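Local structure of DyP (Bjerkandera adusta, 3VXJ) at residues A[23-27]-A[131-135]; A[47-51]-A[65-69]. The protein probably acts as a heme-dependent peroxidase of the dye-decolorizing family, and binds 2,6-dimethoxyphenol in this crystal. All coordinates share one frame; numbering follows the deposited sequence.

Contact 1: A[23-27]-A[131-135]; sequences KERFV and LDQFT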
# COMPACT_ATOMS: atom_id res chain seq x y z
N LYS A 23 14.16 -6.28 -3.27
CA LYS A 23 13.38 -7.36 -3.88
C LYS A 23 12.41 -7.90 -2.84
O LYS A 23 12.73 -7.95 -1.66
CB LYS A 23 14.28 -8.49 -4.36
CG LYS A 23 15.52 -8.08 -5.16
CD LYS A 23 15.17 -7.43 -6.48
CE LYS A 23 16.42 -7.14 -7.28
NZ LYS A 23 16.15 -6.47 -8.59
N GLU A 24 11.23 -8.32 -3.27
CA GLU A 24 10.31 -8.96 -2.34
C GLU A 24 9.50 -10.02 -3.07
O GLU A 24 9.16 -9.83 -4.25
CB GLU A 24 9.39 -7.93 -1.69
CG GLU A 24 8.58 -8.44 -0.51
CD GLU A 24 7.70 -7.37 0.11
OE1 GLU A 24 7.66 -6.24 -0.41
OE2 GLU A 24 7.04 -7.67 1.12
N ARG A 25 9.22 -11.12 -2.39
CA ARG A 25 8.39 -12.19 -2.94
C ARG A 25 7.27 -12.52 -1.97
O ARG A 25 7.47 -12.63 -0.76
CB ARG A 25 9.22 -13.44 -3.21
CG ARG A 25 8.42 -14.58 -3.86
CD ARG A 25 9.33 -15.70 -4.33
NE ARG A 25 10.19 -15.26 -5.42
CZ ARG A 25 11.26 -15.92 -5.85
NH1 ARG A 25 11.61 -17.07 -5.27
NH2 ARG A 25 11.98 -15.43 -6.85
N PHE A 26 6.07 -12.67 -2.53
CA PHE A 26 4.90 -13.07 -1.76
C PHE A 26 4.58 -14.50 -2.18
O PHE A 26 4.24 -14.75 -3.34
CB PHE A 26 3.74 -12.14 -2.08
CG PHE A 26 3.99 -10.69 -1.70
CD1 PHE A 26 3.52 -10.20 -0.49
CD2 PHE A 26 4.71 -9.85 -2.55
CE1 PHE A 26 3.76 -8.87 -0.13
CE2 PHE A 26 4.96 -8.51 -2.19
CZ PHE A 26 4.48 -8.03 -0.98
N VAL A 27 4.77 -15.44 -1.25
CA VAL A 27 4.53 -16.86 -1.53
C VAL A 27 3.19 -17.22 -0.91
O VAL A 27 3.06 -17.33 0.32
CB VAL A 27 5.65 -17.76 -0.95
CG1 VAL A 27 5.38 -19.21 -1.30
CG2 VAL A 27 7.03 -17.35 -1.48
N LEU A 131 15.94 -14.52 -2.84
CA LEU A 131 14.52 -14.89 -2.76
C LEU A 131 14.35 -16.38 -3.06
O LEU A 131 13.64 -17.07 -2.33
CB LEU A 131 13.67 -14.07 -3.74
CG LEU A 131 13.58 -12.56 -3.51
CD1 LEU A 131 12.71 -11.96 -4.59
CD2 LEU A 131 13.04 -12.21 -2.13
N ASP A 132 15.01 -16.87 -4.11
CA ASP A 132 14.96 -18.30 -4.44
C ASP A 132 15.50 -19.18 -3.31
O ASP A 132 14.90 -20.19 -2.96
CB ASP A 132 15.71 -18.59 -5.75
CG ASP A 132 15.05 -17.95 -6.96
OD1 ASP A 132 13.85 -17.59 -6.88
OD2 ASP A 132 15.73 -17.82 -8.00
N GLN A 133 16.63 -18.78 -2.72
CA GLN A 133 17.20 -19.55 -1.61
C GLN A 133 16.23 -19.64 -0.44
O GLN A 133 16.03 -20.72 0.12
CB GLN A 133 18.54 -18.96 -1.17
CG GLN A 133 19.64 -19.08 -2.21
CD GLN A 133 20.95 -18.46 -1.76
OE1 GLN A 133 21.27 -18.44 -0.57
NE2 GLN A 133 21.71 -17.95 -2.72
N PHE A 134 15.59 -18.52 -0.11
CA PHE A 134 14.65 -18.51 1.02
C PHE A 134 13.31 -19.17 0.71
O PHE A 134 12.68 -19.71 1.62
CB PHE A 134 14.51 -17.10 1.59
CG PHE A 134 15.65 -16.72 2.49
CD1 PHE A 134 16.89 -16.37 1.96
CD2 PHE A 134 15.50 -16.77 3.88
CE1 PHE A 134 17.97 -16.05 2.79
CE2 PHE A 134 16.58 -16.44 4.72
CZ PHE A 134 17.81 -16.08 4.18
N THR A 135 12.92 -19.17 -0.56
CA THR A 135 11.74 -19.93 -1.00
C THR A 135 12.03 -21.43 -0.91
O THR A 135 11.21 -22.21 -0.41
CB THR A 135 11.33 -19.54 -2.44
OG1 THR A 135 11.02 -18.14 -2.48
CG2 THR A 135 10.10 -20.31 -2.88
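Arg25 reaches from strand 23-31 to Asp132 and Thr135 on helix 128-142, which packs on the four-stranded antiparallel sheet of a ferredoxin-like half of the DyP alpha+beta fold. The segment axes approach to 9.6 Å and run 30° apart, nearly in the same direction.

The polar part is a forked salt bridge. NH1 and NH2 of Arg25 both bind OD1 of Asp132, at 2.8 Å and 2.9 Å, with that oxygen lying in the guanidinium plane. NH1 also donates to Thr135 OG1 at 3.0 Å, tilted from the plane; Thr135 OG1 in turn donates to Leu131 O within its own helix. NE is bonded to Ser153 OG of strand 146-155 while NH1 and NH2 bind the helix, so all three nitrogens are engaged. Replacing Arg25 by an alanine is likely to leave Asp132 OD1 without its charged mate and the methylene of Leu131 without the plane it packs on.

Apolar contact comes from the end of Leu131. Its CG stands opposite the carbonyl carbon, beside the backbone N (chi1 -64°), which carries CD1 to within 3.8 Å of Lys23 CB and also against Arg25 CB. Nearer the helix backbone, aliphatic Leu131 CB makes van der Waals contact over the centre of the guanidinium face, 3.7 Å from Arg25 CZ.

Contact 2: A[47-51]-A[65-69]; sequences ERITS and AFVNL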
# COMPACT_ATOMS: atom_id res chain seq x y z
N GLU A 47 13.81 -19.16 13.57
CA GLU A 47 14.92 -19.09 12.62
C GLU A 47 14.80 -17.96 11.60
O GLU A 47 15.80 -17.37 11.20
CB GLU A 47 15.08 -20.42 11.88
CG GLU A 47 15.38 -21.63 12.77
CD GLU A 47 16.51 -21.39 13.76
OE1 GLU A 47 17.62 -21.00 13.34
OE2 GLU A 47 16.28 -21.59 14.98
N ARG A 48 13.57 -17.67 11.18
CA ARG A 48 13.34 -16.88 9.97
C ARG A 48 12.43 -15.66 10.10
O ARG A 48 12.53 -14.73 9.29
CB ARG A 48 12.79 -17.78 8.86
CG ARG A 48 13.74 -18.90 8.42
CD ARG A 48 14.87 -18.38 7.56
NE ARG A 48 15.69 -19.48 7.04
CZ ARG A 48 16.97 -19.67 7.32
NH1 ARG A 48 17.63 -18.83 8.11
NH2 ARG A 48 17.61 -20.71 6.79
N ILE A 49 11.53 -15.65 11.07
CA ILE A 49 10.54 -14.57 11.13
C ILE A 49 11.16 -13.32 11.76
O ILE A 49 11.61 -13.35 12.91
CB ILE A 49 9.23 -14.99 11.83
CG1 ILE A 49 8.52 -16.11 11.04
CG2 ILE A 49 8.30 -13.77 12.03
CD1 ILE A 49 7.93 -15.72 9.67
N THR A 50 11.17 -12.24 10.99
CA THR A 50 11.90 -11.03 11.31
C THR A 50 11.07 -10.00 12.06
O THR A 50 10.03 -9.54 11.55
CB THR A 50 12.46 -10.41 10.02
OG1 THR A 50 13.06 -11.45 9.22
CG2 THR A 50 13.50 -9.36 10.34
N SER A 51 11.52 -9.63 13.25
CA SER A 51 10.85 -8.66 14.09
C SER A 51 11.18 -7.21 13.73
O SER A 51 12.17 -6.93 13.04
CB SER A 51 11.23 -8.88 15.56
OG SER A 51 12.58 -8.51 15.79
N ALA A 65 17.81 -12.19 4.29
CA ALA A 65 16.41 -11.99 3.96
C ALA A 65 15.56 -11.84 5.21
O ALA A 65 15.84 -12.44 6.24
CB ALA A 65 15.89 -13.12 3.08
N PHE A 66 14.52 -11.01 5.09
CA PHE A 66 13.52 -10.86 6.12
C PHE A 66 12.33 -11.70 5.71
O PHE A 66 11.96 -11.73 4.53
CB PHE A 66 13.07 -9.40 6.23
CG PHE A 66 14.19 -8.40 6.44
CD1 PHE A 66 15.32 -8.74 7.18
CD2 PHE A 66 14.09 -7.12 5.91
CE1 PHE A 66 16.35 -7.80 7.37
CE2 PHE A 66 15.11 -6.18 6.11
CZ PHE A 66 16.24 -6.53 6.84
N VAL A 67 11.70 -12.36 6.68
CA VAL A 67 10.47 -13.10 6.38
C VAL A 67 9.36 -12.75 7.37
O VAL A 67 9.58 -12.71 8.58
CB VAL A 67 10.67 -14.65 6.37
CG1 VAL A 67 9.41 -15.34 5.83
CG2 VAL A 67 11.89 -15.02 5.52
N ASN A 68 8.19 -12.44 6.83
CA ASN A 68 6.97 -12.28 7.62
C ASN A 68 5.91 -13.25 7.09
O ASN A 68 6.04 -13.79 5.99
CB ASN A 68 6.47 -10.84 7.57
CG ASN A 68 7.22 -9.89 8.52
OD1 ASN A 68 6.86 -8.72 8.62
ND2 ASN A 68 8.29 -10.36 9.21
N LEU A 69 4.85 -13.45 7.88
CA LEU A 69 3.87 -14.49 7.59
C LEU A 69 2.48 -14.06 8.04
O LEU A 69 2.27 -13.71 9.21
CB LEU A 69 4.28 -15.81 8.26
CG LEU A 69 3.33 -17.01 8.22
CD1 LEU A 69 3.06 -17.49 6.79
CD2 LEU A 69 3.91 -18.14 9.04
O HOH W 1 15.02 -14.38 8.00
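Thr50 and Val67 join the chain just past helix 34-48 to edge strand 65-71 of the antiparallel sheet, in the first alpha+beta half of the DyP fold.

At Ala65 the link is indirect: a water donates to Ala65 O at 2.7 Å and to Arg48 O. The guanidinium of Arg48 turns elsewhere, to a salt bridge with Asp137.

Phe66 follows, its ring approached obliquely by Thr50 CG2, 3.7 Å from Phe66 CD1.

Val67 forms two hydrogen bonds with Thr50, one to a side chain and one to the backbone. Val67 N donates to the hydroxyl oxygen Thr50 OG1 at 3.0 Å, and Val67 O accepts from Thr50 N at 2.9 Å in a nearly straight bond (168° at the hydrogen). Thr50 has OG1 beside its own N (chi1 -46°), and this lets one residue serve both the N and the O of Val67. Ile49 CA adds a CH...O contact to the same carbonyl, and Arg48 O lies 3.5 Å from Val67 CB.

Asn68 folds its amide back over the preceding peptide. ND2 donates to Val67 O from above that carbonyl's plane, and to Thr50 O at 3.0 Å, in plane and on a lone pair. OD1 bonds to Asp14 N, so both ends of the amide are engaged and its rotation is fixed.

Leu69 closes the segment, packing on Leu41 of helix 34-48, whose Tyr44 meets Ile49 and Val67. Across the contact, Ile49 CD1 rests 3.9 Å from Leu69 CB.

The centres of contacts 1 and 2 are 11 Å apart, both in the N-terminal alpha+beta domain. In sequence, both segments of contact 2 come between the two of contact 1: strand 23-31 leads to helix 34-48, then strand 65-71, and helix 128-142 comes later. Both contacts reach the same antiparallel sheet, where strand 119-125 lies between strands 23-31 and 65-71. They also touch directly, Phe134 CD1 lying 3.6 Å from Ala65 CB and Phe134 CE2 packing on Arg48 CD. Together they join a helix and a post-helical turn to the sheet. Contact 2 lies away from the heme and substrate sites, while the Glu24 side chain in contact 1 is about 14 Å from the heme.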